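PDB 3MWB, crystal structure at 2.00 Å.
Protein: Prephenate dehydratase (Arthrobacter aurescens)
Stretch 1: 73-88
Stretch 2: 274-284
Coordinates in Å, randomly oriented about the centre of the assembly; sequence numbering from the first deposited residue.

Stretch 1 (73-88) AIATGQELRIIREALV
Stretch 2 (274-284) TRFLGSYARAD

Strands 81-88 and 275-281 of one chain run side by side in the same direction, their axes 11° apart and 4.4 Å apart at closest approach. CA pairing sets the register: Arg81 with Leu277 (CA to CA 4.6 Å), Ile83 with Tyr280 (CA to CA 5.5 Å), and Ala86 with Ala283 (CA to CA 5.6 Å). The contact buries 908 Å², both sides summed.

Arg275 (phi/psi -104/132; chi m, t, p, 92°) points toward stretch 1 and sends its guanidinium into the loop that follows the type I turn Ala73-Thr76. Arg275 NH1 and NH2 each donate to Gly77 O at 2.9 Å, a fork on a single carbonyl; weak bonds run from Arg275 NH2 to Gln78 O (3.1 Å) and from Arg275 NE to Ile74 O (3.4 Å). The carbonyls of Gly77 and Gln78 lie at the guanidinium edge, where the N-H groups point, while Ala75 C and Thr76 C cover one face. Gly77, at 90/-156, has a positive phi that favours glycine.

Phe276 (-92/122; chi1 t, chi2 77°) starts sideways, but its ring comes nearer: Phe276 CD2 lies 3.6 Å from Arg81 NE and over one face of that guanidinium, with NE at the ring edge. Arg81 is m, m, t, 79°. Water 1 links the backbones, accepting from Leu80 N (3.0 Å) and donating to Phe276 O (3.2 Å).

Leu277 (-108/17; m, m) turns its CA-to-CB bond away, yet CD1 returns to 3.5 Å from Leu80 O and 4.1 Å from Ile74 CB. Leu277 O accepts from Ile82 N at 2.9 Å (155°), the one direct backbone-backbone hydrogen bond across the pair.

Gly278 adopts 103/156. An ideal CB on Gly278 would sit 2.6 Å from Ile82 O, a clash, and would also jam against the preceding carbonyl, so glycine suits both contact and conformation. At Ser279 (-116/142; chi1 m), the strands are bridged by water 2, which donates to Ser279 O and Ile82 O, both at 2.7 Å.

Tyr280 (-163/156; chi1 p, chi2 -85°) is buried and points toward stretch 1. Ile82 (m, t) places CG2 3.4 Å from the Tyr280 ring centroid, 11° off the normal, a CH-pi contact over the face. From Ala281 (-63/137), O accepts from water 3 at 2.6 Å; that water accepts from Glu85 N at 3.0 Å.

Ala283 (-51/-38) donates from N to Glu85 OE2 at 2.8 Å (160°), reached by the buried glutamate's p, t, 8° rotamer; Ala283 CB meets Leu87 CD1 (rotamer m, t) at 4.0 Å.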

# COMPACT_ATOMS: atom_id res chain seq x y z
N ALA A 73 25.20 9.21 15.54
CA ALA A 73 25.24 10.20 16.63
C ALA A 73 23.95 11.03 16.75
O ALA A 73 23.47 11.30 17.86
CB ALA A 73 26.45 11.11 16.47
N ILE A 74 23.38 11.40 15.60
CA ILE A 74 22.19 12.26 15.57
C ILE A 74 20.90 11.48 15.80
O ILE A 74 19.82 12.07 15.86
CB ILE A 74 22.09 13.09 14.25
CG1 ILE A 74 21.86 12.17 13.04
CG2 ILE A 74 23.36 13.92 14.06
CD1 ILE A 74 21.56 12.93 11.74
N ALA A 75 21.03 10.17 15.94
CA ALA A 75 19.88 9.27 16.09
C ALA A 75 19.61 8.92 17.54
O ALA A 75 18.64 8.23 17.84
CB ALA A 75 20.10 8.02 15.32
N THR A 76 20.47 9.36 18.45
CA THR A 76 20.31 9.01 19.86
C THR A 76 20.79 10.15 20.71
O THR A 76 21.60 10.95 20.26
CB THR A 76 21.13 7.76 20.28
OG1 THR A 76 22.46 7.84 19.75
CG2 THR A 76 20.48 6.47 19.82
N GLY A 77 20.28 10.21 21.94
CA GLY A 77 20.79 11.13 22.95
C GLY A 77 20.06 12.45 22.91
O GLY A 77 18.92 12.53 22.43
N GLN A 78 20.72 13.49 23.40
CA GLN A 78 20.11 14.81 23.48
C GLN A 78 19.60 15.27 22.11
O GLN A 78 20.23 15.02 21.09
CB GLN A 78 21.10 15.81 24.08
CG GLN A 78 21.65 15.42 25.48
CD GLN A 78 20.64 15.62 26.60
OE1 GLN A 78 20.11 14.65 27.16
NE2 GLN A 78 20.38 16.88 26.96
N GLU A 79 18.45 15.93 22.10
CA GLU A 79 17.87 16.46 20.87
C GLU A 79 18.83 17.44 20.16
O GLU A 79 19.53 18.24 20.80
CB GLU A 79 16.54 17.15 21.17
N LEU A 80 18.86 17.34 18.84
CA LEU A 80 19.64 18.24 17.99
C LEU A 80 18.83 18.64 16.77
O LEU A 80 17.86 17.95 16.41
CB LEU A 80 20.90 17.52 17.52
CG LEU A 80 22.02 17.21 18.49
CD1 LEU A 80 23.02 16.32 17.78
CD2 LEU A 80 22.69 18.46 19.01
N ARG A 81 19.23 19.73 16.12
CA ARG A 81 18.60 20.16 14.86
C ARG A 81 19.63 20.55 13.81
O ARG A 81 20.53 21.31 14.06
CB ARG A 81 17.68 21.36 15.08
CG ARG A 81 16.59 21.13 16.13
CD ARG A 81 15.49 20.16 15.65
NE ARG A 81 14.50 19.97 16.70
CZ ARG A 81 13.53 20.84 16.97
NH1 ARG A 81 13.41 21.95 16.26
NH2 ARG A 81 12.67 20.59 17.96
N ILE A 82 19.44 20.04 12.60
CA ILE A 82 20.14 20.55 11.45
C ILE A 82 19.59 21.94 11.10
O ILE A 82 18.40 22.09 10.85
CB ILE A 82 19.97 19.61 10.24
CG1 ILE A 82 20.58 18.24 10.56
CG2 ILE A 82 20.61 20.23 8.98
CD1 ILE A 82 20.14 17.08 9.60
N ILE A 83 20.46 22.94 11.09
CA ILE A 83 20.05 24.31 10.74
C ILE A 83 20.53 24.74 9.34
O ILE A 83 20.06 25.73 8.79
CB ILE A 83 20.54 25.31 11.79
CG1 ILE A 83 22.08 25.38 11.80
CG2 ILE A 83 20.03 24.90 13.18
CD1 ILE A 83 22.65 26.43 12.85
N ARG A 84 21.48 23.98 8.77
CA ARG A 84 22.07 24.28 7.48
C ARG A 84 22.68 23.03 6.89
O ARG A 84 23.19 22.18 7.62
CB ARG A 84 23.16 25.32 7.59
CG ARG A 84 23.82 25.68 6.25
CD ARG A 84 24.95 26.68 6.45
NE ARG A 84 24.44 27.98 6.84
CZ ARG A 84 24.14 28.95 5.98
NH1 ARG A 84 24.30 28.76 4.67
NH2 ARG A 84 23.66 30.10 6.43
N GLU A 85 22.63 22.93 5.57
CA GLU A 85 23.35 21.88 4.89
C GLU A 85 24.29 22.57 3.89
O GLU A 85 24.03 23.68 3.46
CB GLU A 85 22.38 20.89 4.23
CG GLU A 85 21.60 21.41 3.05
CD GLU A 85 21.03 20.29 2.16
OE1 GLU A 85 21.12 19.10 2.55
OE2 GLU A 85 20.48 20.60 1.09
N ALA A 86 25.40 21.91 3.58
CA ALA A 86 26.35 22.39 2.56
C ALA A 86 26.75 21.28 1.61
O ALA A 86 26.96 20.12 2.01
CB ALA A 86 27.57 22.97 3.22
N LEU A 87 26.86 21.63 0.33
CA LEU A 87 27.34 20.70 -0.67
C LEU A 87 28.61 21.30 -1.24
O LEU A 87 28.54 22.26 -2.02
CB LEU A 87 26.30 20.51 -1.77
CG LEU A 87 25.22 19.47 -1.52
CD1 LEU A 87 24.07 19.65 -2.54
CD2 LEU A 87 25.79 18.06 -1.58
N VAL A 88 29.76 20.76 -0.82
CA VAL A 88 31.07 21.33 -1.14
C VAL A 88 31.82 20.50 -2.17
O VAL A 88 32.20 19.37 -1.88
CB VAL A 88 31.95 21.47 0.14
CG1 VAL A 88 33.30 22.11 -0.20
CG2 VAL A 88 31.21 22.29 1.23
N THR A 274 9.93 8.86 17.55
CA THR A 274 10.48 9.57 16.38
C THR A 274 11.21 10.86 16.80
O THR A 274 10.72 11.61 17.65
CB THR A 274 9.39 9.87 15.31
OG1 THR A 274 8.96 8.63 14.73
CG2 THR A 274 9.89 10.76 14.20
N ARG A 275 12.39 11.09 16.22
CA ARG A 275 13.16 12.28 16.51
C ARG A 275 13.02 13.23 15.34
O ARG A 275 13.16 12.84 14.17
CB ARG A 275 14.64 11.94 16.72
CG ARG A 275 14.91 11.01 17.88
CD ARG A 275 16.35 10.53 17.85
NE ARG A 275 17.32 11.59 18.15
CZ ARG A 275 17.79 11.85 19.38
NH1 ARG A 275 17.37 11.16 20.42
NH2 ARG A 275 18.68 12.82 19.56
N PHE A 276 12.74 14.48 15.67
CA PHE A 276 12.71 15.53 14.66
C PHE A 276 14.09 16.19 14.58
O PHE A 276 14.60 16.72 15.58
CB PHE A 276 11.61 16.54 14.95
CG PHE A 276 11.54 17.67 13.95
CD1 PHE A 276 10.98 17.48 12.68
CD2 PHE A 276 12.03 18.93 14.29
CE1 PHE A 276 10.91 18.51 11.77
CE2 PHE A 276 11.97 19.97 13.37
CZ PHE A 276 11.41 19.76 12.11
N LEU A 277 14.68 16.16 13.37
CA LEU A 277 16.05 16.69 13.14
C LEU A 277 16.09 18.01 12.33
O LEU A 277 17.13 18.41 11.80
CB LEU A 277 16.92 15.61 12.48
CG LEU A 277 17.66 14.58 13.35
CD1 LEU A 277 18.68 15.30 14.21
CD2 LEU A 277 16.72 13.79 14.22
N GLY A 278 14.97 18.69 12.25
CA GLY A 278 14.99 20.03 11.70
C GLY A 278 14.47 20.13 10.29
O GLY A 278 14.44 19.14 9.53
N SER A 279 14.03 21.34 9.97
CA SER A 279 13.71 21.76 8.61
C SER A 279 14.71 22.85 8.33
O SER A 279 15.06 23.63 9.22
CB SER A 279 12.28 22.30 8.50
OG SER A 279 11.33 21.28 8.74
N TYR A 280 15.21 22.89 7.10
CA TYR A 280 16.30 23.79 6.74
C TYR A 280 16.37 23.92 5.23
O TYR A 280 15.91 23.02 4.49
CB TYR A 280 17.66 23.29 7.32
CG TYR A 280 17.94 21.85 6.97
CD1 TYR A 280 17.42 20.81 7.76
CD2 TYR A 280 18.67 21.51 5.83
CE1 TYR A 280 17.61 19.49 7.42
CE2 TYR A 280 18.87 20.13 5.49
CZ TYR A 280 18.34 19.14 6.30
OH TYR A 280 18.52 17.80 6.04
N ALA A 281 16.95 25.02 4.77
CA ALA A 281 17.06 25.32 3.34
C ALA A 281 17.92 24.28 2.63
O ALA A 281 18.96 23.86 3.15
CB ALA A 281 17.66 26.73 3.14
N ARG A 282 17.46 23.85 1.45
CA ARG A 282 18.27 23.01 0.55
C ARG A 282 19.46 23.80 0.02
O ARG A 282 19.29 24.93 -0.46
CB ARG A 282 17.45 22.48 -0.63
CG ARG A 282 16.24 21.58 -0.23
CD ARG A 282 15.49 20.94 -1.43
NE ARG A 282 16.36 20.46 -2.50
CZ ARG A 282 16.52 19.18 -2.86
NH1 ARG A 282 15.86 18.20 -2.25
NH2 ARG A 282 17.35 18.88 -3.86
N ALA A 283 20.65 23.21 0.14
CA ALA A 283 21.87 23.78 -0.45
C ALA A 283 21.68 24.11 -1.93
O ALA A 283 22.20 25.11 -2.42
CB ALA A 283 23.03 22.80 -0.28
N ASP A 284 20.95 23.26 -2.65
CA ASP A 284 20.81 23.42 -4.11
C ASP A 284 19.65 24.33 -4.52
O ASP A 284 19.43 24.57 -5.71
CB ASP A 284 20.68 22.04 -4.79
CG ASP A 284 19.38 21.31 -4.43
OD1 ASP A 284 18.44 21.91 -3.85
OD2 ASP A 284 19.29 20.10 -4.76
O HOH W 1 16.82 15.56 17.53
O HOH W 2 16.20 23.47 11.65
O HOH W 3 20.95 25.05 4.32